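Hyaluronidase (PDB 5DIY) probably removes N-acetylglucosamine from O-GlcNAc-modified substrates as a family 84 glycoside hydrolase, here in an engineered mutant form. Local coordinates at residues 222-227 with 234-239; 311-316 with 433-438; 54-59 with 100-105; 39-42 with 47-50; 202-207 with 248-253. All coordinates share one frame; numbering follows the deposited sequence.

Contact 1: residues 222-227 with 234-239; sequences DNYPVN and ELHIGP. With NAG (2-acetamido-2-deoxy-beta-D-glucopyranose), chain E.
H236 points its imidazole at the chain 225-227, and ND1 donates in the ring plane to P225 O (2.8 Å), with a weaker second bond to V226 O at 3.0 Å. With CG anti to the carbonyl carbon, chi1 (-66°) brings the ring to this chain, and chi2 turns ND1 toward the two carbonyls. The far nitrogen, NE2, donates to the anti lone pair of E234 OE1 at 2.7 Å, so bonds at both nitrogens fix the rotation of the ring. N227 ND2 adds a fairly straight bond to E234 O (2.9 Å). Both segments lie in or at the start of the loop after strand 218-222 of the TIM barrel, the loop that carries N223, an N-acetylglucosamine-binding residue. Y224 reaches G238: with CG anti to the backbone N (chi1 -174°) the phenol extends until OH donates to G238 O at 2.7 Å, from 44° above the carbonyl plane. P225, joined through a cis peptide bond, lays CB over the centre of the Y224 ring, 3.9 Å above its plane. The rings of Y224 and H236 are nearly parallel but slid apart and scarcely overlap; Y224 CE1 meets H236 CB instead, at 3.8 Å.

Contact 2: residues 311-316 with 433-438; sequences NTISCL and RTRVCG
I313 and R435 make the main van der Waals contact, an aliphatic side chain packed on a guanidinium face and on the arginine's CG, the two crossing at about a right angle. CG2 of I313 rests over one face of the guanidinium, 3.5 Å from R435 NH2, while its CD1 lies against R435 CG at 3.7 Å and G438 CA at 3.8 Å. The arginine leaves its backbone with CG anti to N (chi1 -167°), then bends at chi2 and chi3, which turns one face of the guanidinium to I313 CG2. A smaller contact sets N311 OD1 against V436 CG2 (3.7 Å). Polar bonds between the two segments are absent; the polar ends turn to other partners. R435 NH2 forms a salt bridge with E234, and N311 ND2 bonds F307 O. A leucine in place of R435 would probably leave the E234 carboxylate without this charged mate and strip the flat cover from I313 CG2. Backbone bonding shapes 433-438: R435 to G438 is a type II beta turn closed by G438 N to R435 O (3.1 Å). A CB on G438 would come within 3.3 Å of I313 CD1. The loop after helix 301-308 here meets the link between helices 412-428 and 440-451, which is consistent with the barrel-plus-helical-bundle layout of GH84 enzymes.

Contact 3: residues 54-59 with 100-105; sequences EPYKEE and IRKITP
K102 leaves its helix with CG anti to the backbone N (chi1 179°), bends at chi2 (52°) and again at chi4, and so curls its tip over the chain 54-56. Y56, its CG anti to the carbonyl carbon, brings its ring beside the same tip. The ammonium NZ donates to E54 O at 2.7 Å, tilted out of the carbonyl plane, with a C=O...N angle of 146°. Behind it the aliphatic stem is in use as well: CD meets P55 CA at 3.9 Å, and CE approaches Y56 CE2 obliquely at 3.6 Å. NZ itself lies 5.1 Å from the ring centroid of Y56, which makes the cation-pi attraction long and weak at most. The phenol end of Y56 is held by D45, and its ring meets F64 edge-to-face. The contact joins helix 93-108 of the barrel to the turn leading into helix 58-73, with K57 at the N-cap position. Y47 O and W52 O also accept from NZ, so three backbone carbonyls grip a buried ammonium. Such a set of neutral acceptors would be expected to suit the charged form of the lysine and to tie the chain 47-54 to the helix.

Contact 4: residues 39-42 with 47-50; sequences IYAP and YHRE
H48 lays its imidazole against A41, one face turned to the backbone: A41 CA stands 3.8 Å from the ring centroid and 21° off its normal, a CH-pi contact displaced toward the rim. A41 CB closes in on the CE1 corner at 3.5 Å. The carbonyl of P42 comes in obliquely, with its O 3.6 Å from H48 CD2. CG of H48 is anti to the backbone N (chi1 171°), which extends the ring from 47-50 to A41. A water then spans from A41 O (2.8 Å) to H48 NE2 (2.9 Å), while ND1 is bonded to A81 O on the adjacent strand. This is the C-terminal end of strand 37-40 in the TIM barrel, where the loop to helix 58-73 begins; the residues between the two segments include K43, which binds N-acetylglucosamine, and the side chain of R49 touches both K43 and the engineered N120 that stands at the predicted proton-donor position. With a leucine in place of H48, the water would probably lose one of its two anchors and A81 O its imidazole mate, setting the turn freer to shift. P42 CD sits 3.5 Å above the plane of the Y40 ring, over its centre, an arrangement in which the proline covers the phenol at the strand end. The phenol OH is bonded to D45, and F64 meets the same ring edge-to-face.

Contact 5: residues 202-207 with 248-253; sequences ITTSHM and HTHVVG
H250 brings the ND1 side of its ring against T204, with ND1 3.9 Å from T204 CB. T204 O lies over one face of the imidazole; on the opposite face T249, a neighbour in its own segment, sets CG2 3.7 Å above the ring plane, toward the rim. The ring is thus wedged between a helix carbonyl and a methyl. M207 carries the apolar half of the contact. All three of its torsions are near -60° (chi1 -60°, chi2 -50°, chi3 -61°), and the chain coils so that both CG and the terminal CE reach V251 CG2, each at 3.9 Å, the two side chains slanting across each other. M207 CB also meets H250 CB at 4.2 Å. No direct hydrogen bond joins the segments, but a water donates to M207 O at 3.0 Å and to H250 O at 2.8 Å, tying the two backbones. The helix start is capped by T203, whose OG1 accepts from H206 N at 3.0 Å, and T204 N is bonded to D244. Helix 204-214, which runs between barrel strands 189-192 and 218-222, is in this way set against the entry to the last strand, 251-256. M207 also rests on L220 and W192 of the two flanking strands, H250 lies along the helix beside Q208 and Q211, and V252 and G253 take up backbone bonds with strand 218-222.

How the contacts relate
From the N terminus, contact 4 closes a tight loop at the end of barrel strand 37-40, and contact 3 next closes a longer one, joining the lead-in to helix 58-73 with helix 93-108. These two are in series yet touch, since K102 bonds Y47 O. Contact 5 then ties helix 204-214 to the entry of strand 251-256, and contact 1 is nested inside its loop, the two meeting where I202 packs on D222. Contact 2 opens last, spanning mostly helical chain from 316 to 433; it meets contact 1 through the E234-R435 salt bridge and joins the barrel side to the helical part. No two loops cross.

Contact 1: residues 222-227 with 234-239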
# COMPACT_ATOMS: atom_id res chain seq x y z
N ASP C 222 -1.30 9.61 3.52
CA ASP C 222 -0.13 8.76 3.33
C ASP C 222 -0.58 7.43 2.73
O ASP C 222 -1.31 6.66 3.37
CB ASP C 222 0.60 8.56 4.66
CG ASP C 222 2.09 8.29 4.47
OD1 ASP C 222 2.54 8.07 3.33
OD2 ASP C 222 2.83 8.32 5.48
N ASN C 223 -0.14 7.17 1.50
CA ASN C 223 -0.57 5.99 0.75
C ASN C 223 0.28 4.77 1.09
O ASN C 223 1.04 4.26 0.25
CB ASN C 223 -0.54 6.26 -0.76
CG ASN C 223 -1.70 7.12 -1.23
OD1 ASN C 223 -1.50 8.17 -1.83
ND2 ASN C 223 -2.90 6.66 -1.01
N TYR C 224 0.16 4.34 2.33
CA TYR C 224 0.71 3.09 2.82
C TYR C 224 -0.18 2.68 4.00
O TYR C 224 -0.47 3.54 4.84
CB TYR C 224 2.18 3.25 3.26
CG TYR C 224 2.78 1.92 3.64
CD1 TYR C 224 3.30 1.07 2.65
CD2 TYR C 224 2.77 1.47 4.95
CE1 TYR C 224 3.82 -0.18 2.98
CE2 TYR C 224 3.29 0.23 5.29
CZ TYR C 224 3.80 -0.59 4.30
OH TYR C 224 4.30 -1.82 4.66
N PRO C 225 -0.62 1.42 4.11
CA PRO C 225 -0.18 0.27 3.29
C PRO C 225 -0.91 -0.01 1.97
O PRO C 225 -0.65 -1.05 1.38
CB PRO C 225 -0.38 -0.91 4.26
CG PRO C 225 -1.50 -0.48 5.13
CD PRO C 225 -1.23 0.98 5.37
N VAL C 226 -1.79 0.87 1.48
CA VAL C 226 -2.56 0.61 0.24
C VAL C 226 -1.83 -0.22 -0.81
O VAL C 226 -0.72 0.12 -1.20
CB VAL C 226 -2.98 1.86 -0.59
CG1 VAL C 226 -4.45 2.14 -0.44
CG2 VAL C 226 -2.11 3.08 -0.34
N ASN C 227 -2.50 -1.26 -1.29
CA ASN C 227 -2.00 -2.07 -2.40
C ASN C 227 -3.07 -2.25 -3.48
O ASN C 227 -3.37 -3.35 -3.89
CB ASN C 227 -1.46 -3.42 -1.88
CG ASN C 227 -2.54 -4.34 -1.31
OD1 ASN C 227 -3.62 -3.90 -0.89
ND2 ASN C 227 -2.24 -5.64 -1.29
N GLU C 234 1.38 -7.14 -4.23
CA GLU C 234 2.28 -6.91 -3.10
C GLU C 234 1.55 -6.95 -1.77
O GLU C 234 0.58 -6.21 -1.58
CB GLU C 234 2.96 -5.56 -3.25
CG GLU C 234 3.80 -5.45 -4.51
CD GLU C 234 4.09 -4.03 -4.93
OE1 GLU C 234 3.89 -3.08 -4.13
OE2 GLU C 234 4.53 -3.87 -6.08
N LEU C 235 2.03 -7.79 -0.85
CA LEU C 235 1.51 -7.79 0.52
C LEU C 235 2.27 -6.74 1.33
O LEU C 235 3.39 -6.98 1.80
CB LEU C 235 1.63 -9.17 1.17
CG LEU C 235 1.07 -9.29 2.59
CD1 LEU C 235 -0.43 -9.00 2.62
CD2 LEU C 235 1.38 -10.66 3.17
N HIS C 236 1.63 -5.59 1.53
CA HIS C 236 2.24 -4.48 2.27
C HIS C 236 2.02 -4.63 3.76
O HIS C 236 1.20 -3.93 4.36
CB HIS C 236 1.68 -3.13 1.79
CG HIS C 236 2.04 -2.80 0.38
ND1 HIS C 236 1.36 -1.85 -0.35
CD2 HIS C 236 3.00 -3.28 -0.45
CE1 HIS C 236 1.89 -1.75 -1.55
NE2 HIS C 236 2.88 -2.61 -1.64
N ILE C 237 2.77 -5.55 4.37
CA ILE C 237 2.69 -5.78 5.81
C ILE C 237 3.88 -5.22 6.60
O ILE C 237 3.89 -5.33 7.82
CB ILE C 237 2.45 -7.26 6.17
CG1 ILE C 237 3.46 -8.19 5.49
CG2 ILE C 237 1.01 -7.64 5.82
CD1 ILE C 237 3.57 -9.56 6.14
N GLY C 238 4.85 -4.61 5.92
CA GLY C 238 6.04 -4.06 6.58
C GLY C 238 5.73 -2.84 7.43
O GLY C 238 4.68 -2.23 7.27
N PRO C 239 6.66 -2.47 8.33
CA PRO C 239 6.39 -1.35 9.22
C PRO C 239 6.31 -0.01 8.49
O PRO C 239 6.96 0.18 7.46
CB PRO C 239 7.59 -1.36 10.18
CG PRO C 239 8.70 -1.88 9.34
CD PRO C 239 8.06 -2.93 8.46
C1 NAG E . -4.30 7.76 -5.80
C2 NAG E . -5.63 8.00 -5.06
C3 NAG E . -5.97 6.94 -4.01
C4 NAG E . -5.29 5.63 -4.34
C5 NAG E . -3.79 5.84 -4.30
C6 NAG E . -2.99 4.57 -4.64
C7 NAG E . -4.84 9.84 -3.60
C8 NAG E . -5.12 11.25 -3.16
N2 NAG E . -5.69 9.35 -4.50
O3 NAG E . -7.39 6.78 -3.96
O4 NAG E . -5.63 4.64 -3.37
O5 NAG E . -3.35 6.93 -5.12
O6 NAG E . -3.40 3.99 -5.88
O7 NAG E . -3.90 9.20 -3.16

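Contact 2: residues 311-316 with 433-438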
# COMPACT_ATOMS: atom_id res chain seq x y z
N ASN C 311 8.24 -10.49 1.61
CA ASN C 311 7.15 -9.53 1.37
C ASN C 311 7.55 -8.09 1.70
O ASN C 311 6.74 -7.32 2.23
CB ASN C 311 5.92 -9.94 2.18
CG ASN C 311 5.36 -11.27 1.73
OD1 ASN C 311 4.67 -11.36 0.71
ND2 ASN C 311 5.65 -12.33 2.48
N THR C 312 8.78 -7.72 1.36
CA THR C 312 9.29 -6.38 1.64
C THR C 312 8.88 -5.34 0.60
O THR C 312 8.84 -4.15 0.93
CB THR C 312 10.83 -6.36 1.77
OG1 THR C 312 11.43 -6.87 0.57
CG2 THR C 312 11.28 -7.20 2.94
N ILE C 313 8.55 -5.77 -0.63
CA ILE C 313 8.35 -4.84 -1.74
C ILE C 313 7.16 -3.91 -1.45
O ILE C 313 6.04 -4.35 -1.21
CB ILE C 313 8.16 -5.55 -3.12
CG1 ILE C 313 9.43 -6.32 -3.52
CG2 ILE C 313 7.85 -4.52 -4.21
CD1 ILE C 313 9.23 -7.30 -4.66
N SER C 314 7.46 -2.61 -1.45
CA SER C 314 6.46 -1.56 -1.32
C SER C 314 7.13 -0.24 -1.68
O SER C 314 8.34 -0.22 -1.89
CB SER C 314 5.93 -1.48 0.12
OG SER C 314 6.90 -0.94 1.00
N CYS C 315 6.37 0.85 -1.70
CA CYS C 315 6.97 2.18 -1.84
C CYS C 315 8.06 2.47 -0.79
O CYS C 315 9.01 3.20 -1.07
CB CYS C 315 5.88 3.27 -1.77
SG CYS C 315 5.07 3.44 -0.17
N LEU C 316 7.92 1.89 0.40
CA LEU C 316 8.90 2.05 1.48
C LEU C 316 10.19 1.25 1.24
O LEU C 316 11.26 1.68 1.66
CB LEU C 316 8.30 1.64 2.83
CG LEU C 316 7.02 2.36 3.26
CD1 LEU C 316 6.51 1.82 4.59
CD2 LEU C 316 7.24 3.87 3.35
N ARG C 433 -0.06 -14.92 -8.98
CA ARG C 433 -0.87 -13.72 -8.72
C ARG C 433 -0.19 -12.73 -7.77
O ARG C 433 -0.53 -11.54 -7.79
CB ARG C 433 -2.22 -14.11 -8.12
CG ARG C 433 -3.09 -15.00 -9.01
CD ARG C 433 -3.93 -15.93 -8.15
NE ARG C 433 -5.03 -16.57 -8.88
CZ ARG C 433 -5.82 -17.52 -8.37
NH1 ARG C 433 -5.66 -17.97 -7.13
NH2 ARG C 433 -6.80 -18.02 -9.12
N THR C 434 0.73 -13.21 -6.93
CA THR C 434 1.40 -12.35 -5.94
C THR C 434 2.85 -12.10 -6.30
O THR C 434 3.43 -12.78 -7.14
CB THR C 434 1.37 -12.94 -4.52
OG1 THR C 434 2.38 -13.95 -4.38
CG2 THR C 434 -0.01 -13.51 -4.18
N ARG C 435 3.43 -11.11 -5.61
CA ARG C 435 4.83 -10.74 -5.77
C ARG C 435 5.67 -11.24 -4.58
O ARG C 435 6.69 -10.64 -4.23
CB ARG C 435 4.95 -9.21 -5.93
CG ARG C 435 6.32 -8.74 -6.41
CD ARG C 435 6.29 -7.90 -7.67
NE ARG C 435 6.21 -6.47 -7.42
CZ ARG C 435 7.06 -5.52 -7.84
NH1 ARG C 435 8.14 -5.79 -8.56
NH2 ARG C 435 6.80 -4.26 -7.53
N VAL C 436 5.25 -12.35 -3.96
CA VAL C 436 6.04 -12.97 -2.90
C VAL C 436 7.38 -13.45 -3.48
O VAL C 436 7.42 -14.00 -4.58
CB VAL C 436 5.27 -14.12 -2.18
CG1 VAL C 436 5.09 -15.34 -3.08
CG2 VAL C 436 5.96 -14.50 -0.88
N CYS C 437 8.46 -13.18 -2.74
CA CYS C 437 9.85 -13.44 -3.16
C CYS C 437 10.33 -12.59 -4.35
O CYS C 437 11.40 -12.86 -4.90
CB CYS C 437 10.09 -14.93 -3.43
SG CYS C 437 9.50 -16.05 -2.14
N GLY C 438 9.58 -11.55 -4.71
CA GLY C 438 9.83 -10.79 -5.93
C GLY C 438 10.06 -11.71 -7.12
O GLY C 438 9.40 -12.75 -7.25

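Contact 3: residues 54-59 with 100-105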
# COMPACT_ATOMS: atom_id res chain seq x y z
N GLU C 54 -26.36 11.80 -6.51
CA GLU C 54 -27.45 10.93 -6.05
C GLU C 54 -27.38 10.76 -4.54
O GLU C 54 -26.33 10.38 -4.01
CB GLU C 54 -27.38 9.55 -6.72
CG GLU C 54 -27.32 9.54 -8.24
CD GLU C 54 -28.48 10.24 -8.90
OE1 GLU C 54 -29.63 10.05 -8.46
OE2 GLU C 54 -28.24 10.99 -9.87
N PRO C 55 -28.49 11.04 -3.82
CA PRO C 55 -28.47 10.83 -2.36
C PRO C 55 -28.54 9.35 -1.99
O PRO C 55 -29.13 8.56 -2.72
CB PRO C 55 -29.73 11.56 -1.89
CG PRO C 55 -30.65 11.52 -3.06
CD PRO C 55 -29.78 11.60 -4.28
N TYR C 56 -27.91 9.00 -0.87
CA TYR C 56 -27.97 7.64 -0.33
C TYR C 56 -29.41 7.27 0.05
O TYR C 56 -30.17 8.12 0.51
CB TYR C 56 -27.07 7.49 0.91
CG TYR C 56 -25.58 7.48 0.61
CD1 TYR C 56 -24.97 6.35 0.09
CD2 TYR C 56 -24.79 8.60 0.88
CE1 TYR C 56 -23.60 6.32 -0.17
CE2 TYR C 56 -23.42 8.59 0.62
CZ TYR C 56 -22.83 7.45 0.09
OH TYR C 56 -21.48 7.43 -0.17
N LYS C 57 -29.76 6.00 -0.16
CA LYS C 57 -31.06 5.45 0.27
C LYS C 57 -31.04 5.21 1.78
O LYS C 57 -29.97 5.15 2.39
CB LYS C 57 -31.36 4.15 -0.47
CG LYS C 57 -31.50 4.31 -1.98
CD LYS C 57 -31.45 2.96 -2.69
N GLU C 58 -32.22 5.06 2.38
CA GLU C 58 -32.35 4.92 3.85
C GLU C 58 -31.59 3.74 4.46
O GLU C 58 -31.09 3.85 5.59
CB GLU C 58 -33.83 4.86 4.29
CG GLU C 58 -34.35 6.16 4.89
CD GLU C 58 -33.78 6.41 6.28
OE2 GLU C 58 -33.39 7.56 6.57
N GLU C 59 -31.52 2.63 3.73
CA GLU C 59 -30.77 1.44 4.16
C GLU C 59 -29.29 1.77 4.37
O GLU C 59 -28.73 1.41 5.40
CB GLU C 59 -30.91 0.32 3.12
N ILE C 100 -24.72 20.10 -1.06
CA ILE C 100 -25.25 20.36 0.29
C ILE C 100 -26.40 19.41 0.63
O ILE C 100 -26.53 18.97 1.78
CB ILE C 100 -25.67 21.85 0.47
CG1 ILE C 100 -24.44 22.78 0.39
CG2 ILE C 100 -26.43 22.07 1.78
CD1 ILE C 100 -23.48 22.72 1.56
N ARG C 101 -27.23 19.09 -0.36
CA ARG C 101 -28.31 18.12 -0.19
C ARG C 101 -27.75 16.72 0.10
O ARG C 101 -28.22 16.02 1.00
CB ARG C 101 -29.19 18.10 -1.44
CG ARG C 101 -30.61 17.58 -1.24
CD ARG C 101 -31.44 17.65 -2.53
NE ARG C 101 -31.26 18.93 -3.23
CZ ARG C 101 -30.71 19.11 -4.44
NH1 ARG C 101 -30.27 18.09 -5.19
NH2 ARG C 101 -30.60 20.35 -4.91
N LYS C 102 -26.72 16.33 -0.65
CA LYS C 102 -26.04 15.04 -0.47
C LYS C 102 -25.48 14.85 0.94
O LYS C 102 -25.62 13.77 1.53
CB LYS C 102 -24.92 14.88 -1.52
CG LYS C 102 -24.11 13.60 -1.45
CD LYS C 102 -24.98 12.35 -1.44
CE LYS C 102 -24.19 11.10 -1.80
NZ LYS C 102 -23.84 11.06 -3.25
N ILE C 103 -24.83 15.89 1.48
CA ILE C 103 -24.20 15.81 2.80
C ILE C 103 -25.13 16.11 3.99
O ILE C 103 -24.75 15.85 5.13
CB ILE C 103 -22.91 16.68 2.90
CG1 ILE C 103 -23.21 18.18 2.83
CG2 ILE C 103 -21.93 16.30 1.79
CD1 ILE C 103 -22.14 19.03 3.49
N THR C 104 -26.33 16.65 3.73
CA THR C 104 -27.26 17.03 4.81
C THR C 104 -27.58 15.89 5.80
O THR C 104 -27.51 16.13 7.00
CB THR C 104 -28.56 17.67 4.26
OG1 THR C 104 -28.25 18.95 3.71
CG2 THR C 104 -29.62 17.85 5.34
N PRO C 105 -27.92 14.68 5.31
CA PRO C 105 -28.12 13.56 6.25
C PRO C 105 -26.95 13.36 7.24
O PRO C 105 -27.19 13.04 8.41
CB PRO C 105 -28.25 12.34 5.33
CG PRO C 105 -28.77 12.90 4.04
CD PRO C 105 -28.23 14.29 3.92

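Contact 4: residues 39-42 with 47-50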
# COMPACT_ATOMS: atom_id res chain seq x y z
N ILE C 39 -11.81 8.85 7.79
CA ILE C 39 -12.45 9.45 6.62
C ILE C 39 -13.08 8.36 5.76
O ILE C 39 -12.40 7.41 5.33
CB ILE C 39 -11.47 10.28 5.77
CG1 ILE C 39 -11.02 11.53 6.54
CG2 ILE C 39 -12.13 10.72 4.46
CD1 ILE C 39 -9.75 12.17 6.00
N TYR C 40 -14.38 8.51 5.50
CA TYR C 40 -15.09 7.64 4.57
C TYR C 40 -14.90 8.17 3.15
O TYR C 40 -15.41 9.25 2.83
CB TYR C 40 -16.58 7.59 4.91
CG TYR C 40 -17.35 6.70 3.99
CD1 TYR C 40 -17.47 5.34 4.25
CD2 TYR C 40 -17.95 7.20 2.83
CE1 TYR C 40 -18.17 4.51 3.40
CE2 TYR C 40 -18.65 6.37 1.97
CZ TYR C 40 -18.75 5.02 2.26
OH TYR C 40 -19.44 4.18 1.42
N ALA C 41 -14.17 7.42 2.32
CA ALA C 41 -13.94 7.81 0.92
C ALA C 41 -13.60 6.66 -0.04
O ALA C 41 -12.71 6.82 -0.88
CB ALA C 41 -12.85 8.87 0.87
N PRO C 42 -14.29 5.51 0.05
CA PRO C 42 -13.94 4.42 -0.87
C PRO C 42 -14.26 4.79 -2.32
O PRO C 42 -15.38 5.20 -2.61
CB PRO C 42 -14.80 3.25 -0.39
CG PRO C 42 -15.94 3.88 0.32
CD PRO C 42 -15.39 5.12 0.95
N TYR C 47 -21.73 6.33 -5.09
CA TYR C 47 -22.31 7.53 -4.46
C TYR C 47 -21.27 8.48 -3.86
O TYR C 47 -21.58 9.65 -3.60
CB TYR C 47 -23.36 7.11 -3.44
CG TYR C 47 -24.50 6.36 -4.09
CD1 TYR C 47 -25.34 7.00 -4.99
CD2 TYR C 47 -24.70 5.00 -3.85
CE1 TYR C 47 -26.38 6.33 -5.62
CE2 TYR C 47 -25.74 4.31 -4.48
CZ TYR C 47 -26.58 4.99 -5.36
OH TYR C 47 -27.61 4.34 -5.99
N HIS C 48 -20.05 7.99 -3.63
CA HIS C 48 -18.93 8.84 -3.23
C HIS C 48 -18.38 9.69 -4.40
O HIS C 48 -17.89 10.81 -4.18
CB HIS C 48 -17.81 8.00 -2.60
CG HIS C 48 -16.55 8.76 -2.35
ND1 HIS C 48 -16.42 9.68 -1.33
CD2 HIS C 48 -15.37 8.75 -3.01
CE1 HIS C 48 -15.21 10.20 -1.37
NE2 HIS C 48 -14.55 9.65 -2.37
N ARG C 49 -18.45 9.16 -5.63
CA ARG C 49 -17.69 9.72 -6.75
C ARG C 49 -18.50 9.95 -8.03
O ARG C 49 -18.92 11.07 -8.27
CB ARG C 49 -16.44 8.86 -6.99
CG ARG C 49 -15.38 9.52 -7.85
CD ARG C 49 -13.99 9.02 -7.47
NE ARG C 49 -12.94 9.60 -8.30
CZ ARG C 49 -12.44 9.06 -9.42
NH1 ARG C 49 -12.88 7.90 -9.90
NH2 ARG C 49 -11.47 9.70 -10.07
N GLU C 50 -18.75 8.91 -8.83
CA GLU C 50 -19.36 9.10 -10.15
C GLU C 50 -20.79 9.60 -10.03
O GLU C 50 -21.18 10.56 -10.71
CB GLU C 50 -19.33 7.82 -11.00
CG GLU C 50 -17.94 7.42 -11.48
CD GLU C 50 -17.20 6.50 -10.53
OE1 GLU C 50 -17.52 6.47 -9.32
OE2 GLU C 50 -16.28 5.79 -10.99
O HOH W 1 -11.71 8.94 -2.40

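Contact 5: residues 202-207 with 248-253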
# COMPACT_ATOMS: atom_id res chain seq x y z
N ILE C 202 9.07 10.79 3.52
CA ILE C 202 8.46 12.11 3.72
C ILE C 202 9.35 12.87 4.71
O ILE C 202 9.45 12.47 5.87
CB ILE C 202 6.99 12.04 4.19
CG1 ILE C 202 6.18 11.14 3.24
CG2 ILE C 202 6.36 13.43 4.22
CD1 ILE C 202 4.70 11.06 3.56
N THR C 203 9.99 13.93 4.22
CA THR C 203 10.94 14.72 5.01
C THR C 203 10.33 16.04 5.51
O THR C 203 9.39 16.56 4.91
CB THR C 203 12.19 15.05 4.19
OG1 THR C 203 11.82 15.86 3.06
CG2 THR C 203 12.87 13.77 3.70
N THR C 204 10.91 16.58 6.59
CA THR C 204 10.51 17.88 7.13
C THR C 204 10.76 18.97 6.10
O THR C 204 9.92 19.85 5.89
CB THR C 204 11.27 18.25 8.42
OG1 THR C 204 12.68 18.28 8.16
CG2 THR C 204 10.99 17.25 9.53
N SER C 205 11.92 18.90 5.44
CA SER C 205 12.26 19.81 4.35
C SER C 205 11.17 19.86 3.27
O SER C 205 10.80 20.94 2.81
CB SER C 205 13.58 19.40 3.70
OG SER C 205 13.95 20.31 2.68
N HIS C 206 10.68 18.68 2.87
CA HIS C 206 9.65 18.60 1.85
C HIS C 206 8.34 19.22 2.32
O HIS C 206 7.75 20.03 1.61
CB HIS C 206 9.42 17.14 1.41
CG HIS C 206 8.46 17.01 0.28
ND1 HIS C 206 8.72 17.53 -0.97
CD2 HIS C 206 7.24 16.42 0.19
CE1 HIS C 206 7.70 17.27 -1.78
NE2 HIS C 206 6.79 16.59 -1.10
N MET C 207 7.90 18.85 3.53
CA MET C 207 6.63 19.37 4.06
C MET C 207 6.70 20.86 4.45
O MET C 207 5.67 21.52 4.46
CB MET C 207 6.12 18.50 5.21
CG MET C 207 5.87 17.04 4.83
SD MET C 207 4.87 16.78 3.35
CE MET C 207 3.34 17.58 3.86
N HIS C 248 5.75 16.34 12.51
CA HIS C 248 4.67 16.97 13.30
C HIS C 248 4.77 18.50 13.39
O HIS C 248 3.76 19.18 13.47
CB HIS C 248 4.56 16.33 14.69
CG HIS C 248 5.76 16.52 15.56
ND1 HIS C 248 5.97 17.66 16.31
CD2 HIS C 248 6.80 15.70 15.82
CE1 HIS C 248 7.09 17.54 16.99
NE2 HIS C 248 7.62 16.36 16.71
N THR C 249 6.00 19.02 13.37
CA THR C 249 6.24 20.47 13.30
C THR C 249 5.59 21.15 12.08
O THR C 249 5.13 22.28 12.19
CB THR C 249 7.76 20.77 13.34
OG1 THR C 249 8.30 20.25 14.56
CG2 THR C 249 8.06 22.27 13.25
N HIS C 250 5.53 20.45 10.94
CA HIS C 250 5.01 21.03 9.69
C HIS C 250 3.72 20.40 9.17
O HIS C 250 3.21 20.83 8.13
CB HIS C 250 6.10 20.96 8.61
CG HIS C 250 7.40 21.55 9.06
ND1 HIS C 250 8.44 20.77 9.53
CD2 HIS C 250 7.80 22.83 9.19
CE1 HIS C 250 9.44 21.55 9.89
NE2 HIS C 250 9.08 22.81 9.70
N VAL C 251 3.18 19.43 9.90
CA VAL C 251 2.01 18.67 9.47
C VAL C 251 0.98 18.64 10.60
O VAL C 251 1.32 18.33 11.74
CB VAL C 251 2.44 17.25 9.04
CG1 VAL C 251 1.24 16.35 8.80
CG2 VAL C 251 3.31 17.31 7.78
N VAL C 252 -0.26 18.99 10.28
CA VAL C 252 -1.37 18.99 11.26
C VAL C 252 -1.85 17.58 11.61
O VAL C 252 -2.35 17.34 12.71
CB VAL C 252 -2.55 19.89 10.77
CG1 VAL C 252 -3.28 19.26 9.59
CG2 VAL C 252 -3.53 20.18 11.90
N GLY C 253 -1.71 16.64 10.68
CA GLY C 253 -2.06 15.25 10.93
C GLY C 253 -1.75 14.35 9.75
O GLY C 253 -1.36 14.82 8.68
O HOH W 2 2.92 20.88 5.36